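Long-range contacts in uncharacterized protein (Mycobacterium tuberculosis, PDB 6Y56), which is a nucleotidyltransferase toxin of the AbiEii family, MenT4, and probably acts by adding nucleotides to the acceptor stems of tRNAs: residues A[18-29]-A[55-66]; A[133-142]-A[155-165]. All coordinates share one frame; numbering follows the deposited sequence.

Contact 1: residues A[18-29]-A[55-66]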
# COMPACT_ATOMS: atom_id res chain seq x y z
N ALA A 18 -6.71 -19.64 1.17
CA ALA A 18 -6.56 -18.37 0.47
C ALA A 18 -7.75 -18.03 -0.42
O ALA A 18 -7.72 -17.02 -1.13
CB ALA A 18 -5.29 -18.37 -0.38
N TYR A 19 -8.80 -18.86 -0.41
CA TYR A 19 -9.94 -18.59 -1.28
C TYR A 19 -10.56 -17.23 -0.99
O TYR A 19 -10.88 -16.48 -1.92
CB TYR A 19 -11.00 -19.69 -1.12
CG TYR A 19 -12.20 -19.47 -2.00
CD1 TYR A 19 -12.22 -19.96 -3.29
CD2 TYR A 19 -13.30 -18.75 -1.54
CE1 TYR A 19 -13.31 -19.76 -4.11
CE2 TYR A 19 -14.40 -18.54 -2.36
CZ TYR A 19 -14.39 -19.04 -3.64
OH TYR A 19 -15.48 -18.84 -4.47
N ASP A 20 -10.74 -16.90 0.29
CA ASP A 20 -11.37 -15.63 0.63
C ASP A 20 -10.50 -14.45 0.20
O ASP A 20 -11.01 -13.44 -0.29
CB ASP A 20 -11.66 -15.57 2.13
CG ASP A 20 -12.99 -16.22 2.51
OD1 ASP A 20 -13.64 -16.82 1.64
OD2 ASP A 20 -13.38 -16.11 3.69
N ALA A 21 -9.18 -14.56 0.38
CA ALA A 21 -8.28 -13.51 -0.09
C ALA A 21 -8.35 -13.36 -1.60
O ALA A 21 -8.30 -12.24 -2.13
CB ALA A 21 -6.85 -13.80 0.34
N ALA A 22 -8.48 -14.48 -2.33
CA ALA A 22 -8.59 -14.42 -3.78
C ALA A 22 -9.91 -13.79 -4.20
O ALA A 22 -9.94 -13.02 -5.17
CB ALA A 22 -8.43 -15.82 -4.39
N LEU A 23 -10.99 -14.10 -3.50
CA LEU A 23 -12.27 -13.48 -3.81
C LEU A 23 -12.23 -11.98 -3.55
O LEU A 23 -12.77 -11.19 -4.33
CB LEU A 23 -13.39 -14.14 -3.00
CG LEU A 23 -14.82 -13.69 -3.29
CD1 LEU A 23 -15.14 -13.78 -4.76
CD2 LEU A 23 -15.83 -14.50 -2.48
N LEU A 24 -11.57 -11.57 -2.46
CA LEU A 24 -11.40 -10.15 -2.19
C LEU A 24 -10.54 -9.48 -3.25
O LEU A 24 -10.83 -8.36 -3.67
CB LEU A 24 -10.77 -9.97 -0.81
CG LEU A 24 -10.45 -8.51 -0.46
CD1 LEU A 24 -11.69 -7.62 -0.41
CD2 LEU A 24 -9.70 -8.49 0.86
N ASP A 25 -9.47 -10.16 -3.68
CA ASP A 25 -8.62 -9.63 -4.75
C ASP A 25 -9.46 -9.31 -5.99
O ASP A 25 -9.34 -8.23 -6.59
CB ASP A 25 -7.52 -10.65 -5.07
CG ASP A 25 -6.53 -10.15 -6.11
OD1 ASP A 25 -5.78 -9.20 -5.80
OD2 ASP A 25 -6.48 -10.69 -7.23
N VAL A 26 -10.34 -10.24 -6.37
CA VAL A 26 -11.20 -10.02 -7.52
C VAL A 26 -12.16 -8.87 -7.25
O VAL A 26 -12.39 -8.01 -8.12
CB VAL A 26 -11.96 -11.32 -7.86
CG1 VAL A 26 -13.02 -11.06 -8.92
CG2 VAL A 26 -11.00 -12.39 -8.33
N ALA A 27 -12.76 -8.84 -6.05
CA ALA A 27 -13.69 -7.76 -5.70
C ALA A 27 -13.01 -6.40 -5.77
O ALA A 27 -13.60 -5.44 -6.27
CB ALA A 27 -14.27 -8.01 -4.31
N GLN A 28 -11.77 -6.31 -5.30
CA GLN A 28 -11.03 -5.05 -5.40
C GLN A 28 -10.89 -4.59 -6.84
O GLN A 28 -10.98 -3.39 -7.12
CB GLN A 28 -9.63 -5.22 -4.81
CG GLN A 28 -9.58 -5.42 -3.33
CD GLN A 28 -8.20 -5.84 -2.88
OE1 GLN A 28 -7.46 -6.45 -3.65
NE2 GLN A 28 -7.85 -5.52 -1.65
N ASP A 29 -10.61 -5.51 -7.77
CA ASP A 29 -10.50 -5.12 -9.18
C ASP A 29 -11.81 -4.51 -9.67
O ASP A 29 -11.81 -3.55 -10.44
CB ASP A 29 -10.17 -6.31 -10.07
CG ASP A 29 -8.82 -6.91 -9.78
OD1 ASP A 29 -7.98 -6.25 -9.13
OD2 ASP A 29 -8.61 -8.06 -10.21
N ARG A 55 0.64 -4.91 -5.68
CA ARG A 55 0.04 -6.14 -6.19
C ARG A 55 -0.62 -5.91 -7.55
O ARG A 55 -0.36 -6.65 -8.51
CB ARG A 55 -0.99 -6.67 -5.20
CG ARG A 55 -1.99 -7.62 -5.82
CD ARG A 55 -1.39 -8.96 -6.21
NE ARG A 55 -2.42 -9.77 -6.83
CZ ARG A 55 -2.46 -11.10 -6.83
NH1 ARG A 55 -1.48 -11.81 -6.27
NH2 ARG A 55 -3.48 -11.72 -7.42
N LYS A 56 -1.47 -4.89 -7.66
CA LYS A 56 -2.30 -4.77 -8.86
C LYS A 56 -1.48 -4.36 -10.07
O LYS A 56 -1.75 -4.83 -11.19
CB LYS A 56 -3.41 -3.73 -8.67
CG LYS A 56 -4.36 -4.00 -7.52
CD LYS A 56 -5.03 -5.35 -7.66
CE LYS A 56 -6.09 -5.54 -6.58
NZ LYS A 56 -6.83 -6.83 -6.73
N CYS A 57 -0.52 -3.47 -9.89
CA CYS A 57 0.05 -2.73 -11.00
C CYS A 57 1.53 -2.97 -11.20
O CYS A 57 2.09 -2.50 -12.20
CB CYS A 57 -0.23 -1.23 -10.80
SG CYS A 57 -2.00 -0.82 -10.95
N ARG A 58 2.19 -3.68 -10.29
CA ARG A 58 3.61 -3.96 -10.47
C ARG A 58 3.94 -5.44 -10.37
O ARG A 58 4.75 -5.93 -11.17
CB ARG A 58 4.42 -3.16 -9.46
CG ARG A 58 4.25 -1.65 -9.63
CD ARG A 58 5.32 -0.87 -8.90
NE ARG A 58 5.03 0.55 -8.85
CZ ARG A 58 5.31 1.43 -9.80
NH1 ARG A 58 5.90 1.04 -10.93
NH2 ARG A 58 5.00 2.72 -9.62
N LEU A 59 3.35 -6.17 -9.42
CA LEU A 59 3.73 -7.56 -9.19
C LEU A 59 2.75 -8.57 -9.77
O LEU A 59 3.19 -9.61 -10.29
CB LEU A 59 3.90 -7.83 -7.69
CG LEU A 59 4.93 -6.96 -6.96
CD1 LEU A 59 5.01 -7.37 -5.50
CD2 LEU A 59 6.32 -7.05 -7.60
N GLY A 60 1.45 -8.33 -9.67
CA GLY A 60 0.48 -9.34 -10.06
C GLY A 60 0.72 -10.63 -9.30
O GLY A 60 0.88 -10.64 -8.07
N ASN A 61 0.71 -11.74 -10.03
CA ASN A 61 0.82 -13.11 -9.47
C ASN A 61 2.15 -13.36 -8.75
O ASN A 61 2.21 -14.32 -7.98
CB ASN A 61 0.56 -14.17 -10.54
CG ASN A 61 1.60 -14.16 -11.64
OD1 ASN A 61 2.13 -15.20 -12.01
ND2 ASN A 61 1.90 -12.99 -12.18
N VAL A 62 3.19 -12.55 -9.00
CA VAL A 62 4.49 -12.79 -8.31
C VAL A 62 4.42 -12.22 -6.88
O VAL A 62 5.34 -12.47 -6.10
CB VAL A 62 5.69 -12.23 -9.09
CG1 VAL A 62 5.77 -12.81 -10.49
CG2 VAL A 62 5.70 -10.72 -9.13
N GLY A 63 3.36 -11.46 -6.57
CA GLY A 63 3.20 -10.90 -5.25
C GLY A 63 2.05 -11.51 -4.48
O GLY A 63 1.21 -12.24 -5.00
N ARG A 64 1.99 -11.15 -3.20
CA ARG A 64 0.98 -11.63 -2.29
C ARG A 64 -0.37 -10.97 -2.57
O ARG A 64 -0.47 -9.90 -3.17
CB ARG A 64 1.37 -11.28 -0.85
CG ARG A 64 1.48 -9.77 -0.64
CD ARG A 64 1.76 -9.42 0.82
NE ARG A 64 1.84 -7.97 1.05
CZ ARG A 64 0.82 -7.21 1.45
NH1 ARG A 64 -0.38 -7.75 1.66
NH2 ARG A 64 0.99 -5.92 1.61
N PHE A 65 -1.42 -11.62 -2.10
CA PHE A 65 -2.69 -10.92 -1.97
C PHE A 65 -2.53 -9.80 -0.94
O PHE A 65 -1.69 -9.87 -0.04
CB PHE A 65 -3.78 -11.89 -1.52
CG PHE A 65 -4.19 -12.89 -2.58
CD1 PHE A 65 -4.58 -12.47 -3.83
CD2 PHE A 65 -4.19 -14.26 -2.29
CE1 PHE A 65 -4.98 -13.38 -4.80
CE2 PHE A 65 -4.59 -15.18 -3.27
CZ PHE A 65 -4.98 -14.73 -4.52
N SER A 66 -3.34 -8.76 -1.08
CA SER A 66 -3.26 -7.60 -0.20
C SER A 66 -4.68 -7.10 0.03
O SER A 66 -5.44 -6.93 -0.93
CB SER A 66 -2.39 -6.53 -0.86
OG SER A 66 -2.09 -5.47 0.02
O HOH W 1 -6.85 -10.05 -0.87
O HOH W 2 -5.34 -8.61 -3.20
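Lys56 reaches from helix 50-59 into a cluster of acceptors on helix 19-38. Its chain bends at chi2 (-57°) and then runs extended, bringing NZ into salt bridges with Asp29 OD1 at 2.7 Å and Asp25 OD1 at 2.8 Å, both met from above the carboxylate plane, with weaker bonds to Asp25 O and Gln28 OE1. The other Asp25 oxygen, OD2, has a weak, bent salt bridge to Arg55 NH2 (3.2 Å), the carboxylate and guanidinium planes nearly perpendicular; it also bonds to His11, while Asp29 OD2 bonds to Tyr151. Together the four charged residues form a buried salt-bridge network joining the two helices.

The Gln28 amide serves both sides: while OE1 takes Lys56, NE2 donates to Ser66 O at 2.9 Å, on a lone pair. A water bridges Asp25 OD1 and Ser66 N.

The apolar part is Phe65. Ala22 CA sits over one face of its ring in a CH-pi contact, 4.1 Å from the centroid, and Ala21 CB touches CD2. Phe65 CD1 lies above one face of the Arg55 guanidinium, toward its rim.

Residues 19-29 thus run at about a right angle to residues 55-59, with strand 94-100 packed behind helix 19-38 and Leu243 of helix 240-243 against Phe65.

Contact 2: residues A[133-142]-A[155-165]; sequences LALPSELLAF and LPTLPVVAEAE
Glu138 and Val160 pair across an antiparallel pair of strands joined by a long loop, each giving its N-H to the other's carbonyl. Glu138 N meets Val160 O at 2.8 Å, nearly straight and in the carbonyl plane, whereas Val160 N approaches Glu138 O from well above the plane of the Glu138 carbonyl. Leu140 and Leu158 form the next hydrogen-bonded pair, again through two bonds. Between them Leu139 faces Pro159, a non-hydrogen-bonded pair, where the proline's missing N-H costs the pairing nothing. Past the strand ends a water links Phe142 N to Pro156 O.

At the far end the carboxylate of Glu165 takes over from the strands and grips two successive backbone N-H groups. OE2 receives Ala134 N at 2.6 Å on its syn lone pair, almost perfectly straight (178°), and OE1 receives Leu135 N at 2.9 Å. The chain extends from a CG anti to the backbone N (chi1 -174°), which carries the carboxylate from the helix to this turn. OE2 also forms a salt bridge with Lys206, and a water joins OE1 to Leu135 O and Ala162 N.

Side chains pack along the strands. Leu155 CB lies over one face of the Phe142 ring, 4.2 Å from its centroid, and Leu155 CD1 touches CD2 of that ring. Pro156 O sits at the ring edge, 3.3 Å from Phe142 CD1, while Leu158 CD1 comes within 3.9 Å of Phe142 CE1. The Leu140 side chain crosses that of Val160 at about a right angle, its CD1 meeting Val160 CB. Leu139 CD1 rests near Thr157 OG1.

Strand 47-49 runs beside strand 157-160, Phe48 making backbone bonds to Pro159 and Val161. Leu140 and Val160 face helix 50-59, Phe142 packs on helices 19-38 and 50-59, and the chain passes on into helix 163-174.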
# COMPACT_ATOMS: atom_id res chain seq x y z
N LEU A 133 1.45 13.37 -1.76
CA LEU A 133 2.61 12.62 -2.23
C LEU A 133 3.69 13.58 -2.71
O LEU A 133 3.42 14.70 -3.16
CB LEU A 133 2.23 11.68 -3.37
CG LEU A 133 1.35 10.52 -2.92
CD1 LEU A 133 0.92 9.69 -4.11
CD2 LEU A 133 2.05 9.64 -1.89
N ALA A 134 4.93 13.13 -2.61
CA ALA A 134 6.06 13.97 -2.97
C ALA A 134 6.37 13.92 -4.46
O ALA A 134 6.83 14.92 -5.01
CB ALA A 134 7.30 13.54 -2.19
N LEU A 135 6.12 12.79 -5.12
CA LEU A 135 6.52 12.58 -6.50
C LEU A 135 5.31 12.42 -7.40
O LEU A 135 4.26 11.96 -6.95
CB LEU A 135 7.37 11.30 -6.61
CG LEU A 135 8.67 11.28 -5.81
CD1 LEU A 135 9.41 9.98 -6.08
CD2 LEU A 135 9.54 12.48 -6.18
N PRO A 136 5.42 12.77 -8.68
CA PRO A 136 4.31 12.55 -9.60
C PRO A 136 3.96 11.07 -9.69
O PRO A 136 4.82 10.20 -9.62
CB PRO A 136 4.84 13.06 -10.94
CG PRO A 136 5.94 14.01 -10.57
CD PRO A 136 6.56 13.45 -9.33
N SER A 137 2.67 10.80 -9.85
CA SER A 137 2.22 9.42 -9.98
C SER A 137 2.63 8.84 -11.33
O SER A 137 2.99 9.57 -12.27
CB SER A 137 0.70 9.35 -9.88
OG SER A 137 0.07 10.19 -10.82
N GLU A 138 2.56 7.53 -11.41
CA GLU A 138 2.83 6.79 -12.63
C GLU A 138 1.51 6.13 -12.98
O GLU A 138 1.00 5.27 -12.25
CB GLU A 138 3.90 5.74 -12.37
CG GLU A 138 4.44 5.08 -13.63
CD GLU A 138 5.51 4.04 -13.39
OE1 GLU A 138 5.75 3.68 -12.22
OE2 GLU A 138 6.12 3.59 -14.38
N LEU A 139 1.06 6.43 -14.20
CA LEU A 139 -0.18 5.85 -14.77
C LEU A 139 0.13 4.41 -15.18
O LEU A 139 0.91 4.20 -16.13
CB LEU A 139 -0.60 6.66 -16.00
CG LEU A 139 -1.91 6.22 -16.64
CD1 LEU A 139 -3.07 6.45 -15.68
CD2 LEU A 139 -2.15 6.95 -17.95
N LEU A 140 -0.50 3.44 -14.51
CA LEU A 140 -0.16 2.03 -14.78
C LEU A 140 -1.40 1.18 -15.07
O LEU A 140 -2.45 1.40 -14.46
CB LEU A 140 0.53 1.44 -13.55
CG LEU A 140 1.92 1.97 -13.21
CD1 LEU A 140 2.45 1.30 -11.95
CD2 LEU A 140 2.87 1.75 -14.37
N ALA A 141 -1.24 0.27 -16.01
CA ALA A 141 -2.20 -0.81 -16.22
C ALA A 141 -2.09 -1.85 -15.10
O ALA A 141 -1.08 -1.95 -14.41
CB ALA A 141 -1.99 -1.50 -17.58
N PHE A 142 -3.16 -2.63 -14.92
CA PHE A 142 -3.07 -3.80 -14.06
C PHE A 142 -2.23 -4.87 -14.74
O PHE A 142 -2.30 -5.05 -15.96
CB PHE A 142 -4.46 -4.40 -13.84
CG PHE A 142 -5.33 -3.63 -12.88
CD1 PHE A 142 -5.63 -2.28 -13.07
CD2 PHE A 142 -5.85 -4.27 -11.78
CE1 PHE A 142 -6.46 -1.60 -12.15
CE2 PHE A 142 -6.67 -3.60 -10.87
CZ PHE A 142 -6.97 -2.27 -11.05
N LEU A 155 -9.84 -3.80 -17.38
CA LEU A 155 -9.39 -3.09 -16.19
C LEU A 155 -8.79 -1.73 -16.59
O LEU A 155 -8.21 -1.59 -17.67
CB LEU A 155 -8.36 -3.92 -15.44
CG LEU A 155 -9.03 -5.09 -14.69
CD1 LEU A 155 -8.00 -6.13 -14.29
CD2 LEU A 155 -9.82 -4.61 -13.48
N PRO A 156 -8.91 -0.73 -15.73
CA PRO A 156 -8.48 0.62 -16.08
C PRO A 156 -6.97 0.79 -15.92
O PRO A 156 -6.27 -0.05 -15.36
CB PRO A 156 -9.20 1.48 -15.03
CG PRO A 156 -9.26 0.58 -13.82
CD PRO A 156 -9.57 -0.77 -14.41
N THR A 157 -6.48 1.92 -16.43
CA THR A 157 -5.18 2.41 -16.02
C THR A 157 -5.40 3.43 -14.92
O THR A 157 -6.36 4.21 -14.97
CB THR A 157 -4.41 3.03 -17.19
OG1 THR A 157 -5.14 4.12 -17.78
CG2 THR A 157 -4.14 1.98 -18.25
N LEU A 158 -4.53 3.40 -13.91
CA LEU A 158 -4.71 4.24 -12.73
C LEU A 158 -3.40 4.93 -12.39
O LEU A 158 -2.33 4.32 -12.52
CB LEU A 158 -5.13 3.39 -11.53
CG LEU A 158 -6.53 2.76 -11.61
CD1 LEU A 158 -6.72 1.87 -10.40
CD2 LEU A 158 -7.58 3.83 -11.66
N PRO A 159 -3.44 6.17 -11.92
CA PRO A 159 -2.24 6.79 -11.35
C PRO A 159 -1.88 6.11 -10.05
O PRO A 159 -2.69 6.00 -9.13
CB PRO A 159 -2.65 8.25 -11.12
CG PRO A 159 -4.10 8.25 -11.16
CD PRO A 159 -4.60 7.07 -11.93
N VAL A 160 -0.63 5.66 -9.98
CA VAL A 160 -0.11 4.90 -8.85
C VAL A 160 1.10 5.63 -8.29
O VAL A 160 1.84 6.30 -9.02
CB VAL A 160 0.25 3.46 -9.31
CG1 VAL A 160 1.04 2.68 -8.25
CG2 VAL A 160 -1.02 2.69 -9.70
N VAL A 161 1.31 5.49 -6.97
CA VAL A 161 2.48 6.07 -6.33
C VAL A 161 3.76 5.64 -7.04
O VAL A 161 3.92 4.48 -7.44
CB VAL A 161 2.47 5.67 -4.84
CG1 VAL A 161 2.56 4.14 -4.67
CG2 VAL A 161 3.59 6.36 -4.06
N ALA A 162 4.68 6.59 -7.19
CA ALA A 162 5.97 6.26 -7.78
C ALA A 162 6.65 5.20 -6.94
O ALA A 162 6.52 5.17 -5.71
CB ALA A 162 6.85 7.50 -7.84
N GLU A 163 7.41 4.32 -7.61
CA GLU A 163 8.00 3.18 -6.92
C GLU A 163 8.97 3.61 -5.82
O GLU A 163 8.99 3.00 -4.75
CB GLU A 163 8.67 2.24 -7.91
CG GLU A 163 9.11 0.97 -7.25
CD GLU A 163 9.52 -0.11 -8.23
OE1 GLU A 163 9.09 -0.06 -9.40
OE2 GLU A 163 10.25 -1.02 -7.79
N ALA A 164 9.77 4.65 -6.05
CA ALA A 164 10.69 5.12 -5.01
C ALA A 164 9.92 5.61 -3.79
O ALA A 164 10.36 5.42 -2.65
CB ALA A 164 11.57 6.24 -5.54
N GLU A 165 8.78 6.28 -4.02
CA GLU A 165 7.97 6.77 -2.92
C GLU A 165 7.26 5.64 -2.19
O GLU A 165 7.12 5.67 -0.97
CB GLU A 165 6.99 7.83 -3.42
CG GLU A 165 6.22 8.51 -2.31
CD GLU A 165 5.70 9.88 -2.70
OE1 GLU A 165 5.64 10.19 -3.91
OE2 GLU A 165 5.35 10.65 -1.78
O HOH W 3 4.25 9.22 -6.12
O HOH W 4 7.85 4.62 -10.44
O HOH W 5 -5.27 -2.38 -16.86

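Overall arrangement
Contact 1 is fully buried and joins helix 19-38 to the end of helix 50-59 and the loop that follows it, whereas contact 2 is only partly buried, with Leu139, Ala141 and Thr157 exposed. Their chemistry follows: charged side chains meeting in the interior around Lys56 in the first, backbone pairing and one carboxylate gripping main-chain N-H groups in the second. The centres lie about 17 Å apart, and contact 1 closes before contact 2 opens along the chain. They nevertheless touch. Arg58 NH2, beyond the lysine on helix 50-59, forms a salt bridge with Glu138 OE1 at 2.9 Å, while Phe142 CE2 packs against Asp29 OD1 at 3.4 Å. Helices 19-38 and 50-59 therefore serve both contacts.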